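PDB 3GLD: pilin from Streptococcus pyogenes serotype M1, which forms the backbone of the pilus as covalently joined, head-to-tail stacked subunits, and is required for adhesion to host cells, aggregation and biofilm formation. Local coordinates for residues K109-S114 / N188-A193. The protein carries 2 engineered substitutions. Sequence-based numbering, arbitrary orientation.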
loop_
_atom_site.group_PDB
_atom_site.type_symbol
_atom_site.label_atom_id
_atom_site.label_comp_id
_atom_site.label_asym_id
_atom_site.label_seq_id
_atom_site.Cartn_x
_atom_site.Cartn_y
_atom_site.Cartn_z
ATOM N N LYS A 109 -10.649 -3.203 3.726
ATOM C CA LYS A 109 -9.722 -2.099 3.475
ATOM C C LYS A 109 -8.384 -2.324 4.180
ATOM O O LYS A 109 -8.344 -2.561 5.385
ATOM C CB LYS A 109 -10.337 -0.767 3.912
ATOM C CG LYS A 109 -11.551 -0.330 3.082
ATOM C CD LYS A 109 -12.328 0.820 3.738
ATOM C CE LYS A 109 -11.846 2.183 3.246
ATOM N NZ LYS A 109 -12.280 3.288 4.170
ATOM N N VAL A 110 -7.307 -2.271 3.408
ATOM C CA VAL A 110 -5.948 -2.463 3.913
ATOM C C VAL A 110 -5.491 -1.133 4.504
ATOM O O VAL A 110 -5.591 -0.097 3.842
ATOM C CB VAL A 110 -5.001 -2.870 2.761
ATOM C CG1 VAL A 110 -3.563 -3.101 3.240
ATOM C CG2 VAL A 110 -5.560 -4.087 2.023
ATOM N N PRO A 111 -4.974 -1.157 5.752
ATOM C CA PRO A 111 -4.513 0.078 6.408
ATOM C C PRO A 111 -3.481 0.835 5.577
ATOM O O PRO A 111 -2.600 0.224 4.985
ATOM C CB PRO A 111 -3.898 -0.428 7.721
ATOM C CG PRO A 111 -4.524 -1.782 7.929
ATOM C CD PRO A 111 -4.647 -2.344 6.557
ATOM N N GLY A 112 -3.622 2.158 5.529
ATOM C CA GLY A 112 -2.761 3.013 4.725
ATOM C C GLY A 112 -3.076 3.091 3.231
ATOM O O GLY A 112 -2.424 3.854 2.508
ATOM N N VAL A 113 -4.035 2.294 2.755
ATOM C CA VAL A 113 -4.364 2.275 1.312
ATOM C C VAL A 113 -5.567 3.134 0.938
ATOM O O VAL A 113 -6.632 3.011 1.520
ATOM C CB VAL A 113 -4.576 0.829 0.760
ATOM C CG1 VAL A 113 -4.991 0.871 -0.716
ATOM C CG2 VAL A 113 -3.294 0.001 0.941
ATOM N N SER A 114 -5.363 4.006 -0.039
ATOM C CA SER A 114 -6.429 4.789 -0.640
ATOM C C SER A 114 -6.826 4.114 -1.947
ATOM O O SER A 114 -5.979 3.895 -2.819
ATOM C CB SER A 114 -5.936 6.199 -0.940
ATOM O OG SER A 114 -5.581 6.870 0.256
ATOM N N ASN A 188 1.860 -8.396 12.064
ATOM C CA ASN A 188 0.444 -8.665 11.821
ATOM C C ASN A 188 0.307 -9.378 10.471
ATOM O O ASN A 188 1.318 -9.690 9.841
ATOM C CB ASN A 188 -0.407 -7.376 11.898
ATOM C CG ASN A 188 0.074 -6.289 10.967
ATOM O OD1 ASN A 188 0.487 -6.548 9.837
ATOM N ND2 ASN A 188 0.019 -5.040 11.444
ATOM N N GLN A 189 -0.923 -9.610 10.015
ATOM C CA GLN A 189 -1.146 -10.304 8.739
ATOM C C GLN A 189 -0.536 -9.561 7.538
ATOM O O GLN A 189 -0.131 -10.189 6.572
ATOM C CB GLN A 189 -2.631 -10.535 8.517
ATOM C CG GLN A 189 -3.417 -9.244 8.294
ATOM C CD GLN A 189 -4.888 -9.499 8.106
ATOM O OE1 GLN A 189 -5.654 -9.496 9.074
ATOM N NE2 GLN A 189 -5.298 -9.739 6.860
ATOM N N TYR A 190 -0.465 -8.231 7.613
ATOM C CA TYR A 190 0.036 -7.404 6.519
ATOM C C TYR A 190 1.562 -7.319 6.427
ATOM O O TYR A 190 2.123 -7.111 5.338
ATOM C CB TYR A 190 -0.556 -5.980 6.613
ATOM C CG TYR A 190 -2.072 -5.953 6.693
ATOM C CD1 TYR A 190 -2.862 -6.337 5.606
ATOM C CD2 TYR A 190 -2.713 -5.551 7.859
ATOM C CE1 TYR A 190 -4.252 -6.316 5.689
ATOM C CE2 TYR A 190 -4.102 -5.521 7.956
ATOM C CZ TYR A 190 -4.864 -5.904 6.866
ATOM O OH TYR A 190 -6.236 -5.860 6.982
ATOM N N TYR A 191 2.231 -7.493 7.566
ATOM C CA TYR A 191 3.674 -7.329 7.663
ATOM C C TYR A 191 4.235 -8.368 8.632
ATOM O O TYR A 191 3.981 -8.305 9.836
ATOM C CB TYR A 191 3.993 -5.890 8.140
ATOM C CG TYR A 191 3.390 -4.846 7.232
ATOM C CD1 TYR A 191 3.940 -4.591 5.974
ATOM C CD2 TYR A 191 2.254 -4.135 7.617
ATOM C CE1 TYR A 191 3.358 -3.649 5.112
ATOM C CE2 TYR A 191 1.675 -3.211 6.773
ATOM C CZ TYR A 191 2.234 -2.970 5.525
ATOM O OH TYR A 191 1.678 -2.037 4.697
ATOM N N LYS A 192 4.987 -9.328 8.099
ATOM C CA LYS A 192 5.367 -10.514 8.865
ATOM C C LYS A 192 6.624 -10.296 9.669
ATOM O O LYS A 192 7.380 -9.356 9.415
ATOM C CB LYS A 192 5.559 -11.725 7.940
ATOM C CG LYS A 192 4.291 -12.159 7.201
ATOM C CD LYS A 192 3.291 -12.856 8.128
ATOM C CE LYS A 192 2.193 -13.558 7.311
ATOM N NZ LYS A 192 1.320 -14.437 8.161
ATOM N N ALA A 193 6.851 -11.185 10.621
ATOM C CA ALA A 193 8.058 -11.158 11.430
ATOM C C ALA A 193 9.275 -11.138 10.514
ATOM O O ALA A 193 9.255 -11.729 9.427
ATOM C CB ALA A 193 8.099 -12.348 12.349
HETATM O O HOH W 1 -0.101 -0.371 5.842
#
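Val110 and Tyr190 mark the nearest approach of the two backbones, their CA atoms 8.2 Å apart, where the type II turn Val110-Val113 faces the loop 188-193; no direct hydrogen bond joins the segments, and side chains bridge the gap. Pro111 lays its pyrrolidine ring against one face of the Tyr190 phenol in a CH-pi contact: Pro111 CD sits 3.8 Å from the ring centroid, 24° off the normal and displaced toward the CE2-CZ side, with Pro111 CG following over CE2. Proline restricts phi to the range the second position of a type II turn needs and offers polarised C-H groups to an aromatic face. Gly112, next in the turn, takes a positive phi of 80° that glycine tolerates easily. Val110, buried and compact, reaches the same phenol obliquely through CG1, 4.1 Å from Tyr190 CD1; chi1 of -179°, with CG1 anti to the backbone N, brings that methyl to the ring. Val110 also packs on Thr37 of strand 37-45. Tyrosine suits position 190 because both flat faces are used, the second by Gln189 CG.

The contact spans the junction of the two Ig-like (CnaB-type) domains arranged end to end in the major pilin, the turn in the N-terminal domain and the loop in the C-terminal one. A water adds an indirect link, donating to Pro111 O at 2.7 Å and accepting from Tyr191 OH, also at 2.7 Å, in the plane of the Tyr191 ring; the hydroxyl lets this buried ring reach it. Asn188 braces the 188-193 loop, its short side chain folding OD1 back to receive weak, bent bonds from the backbone N atoms of Tyr190 and Tyr191, while Tyr190 O accepts a hydrogen bond from Asn72 ND2 of the N-terminal domain.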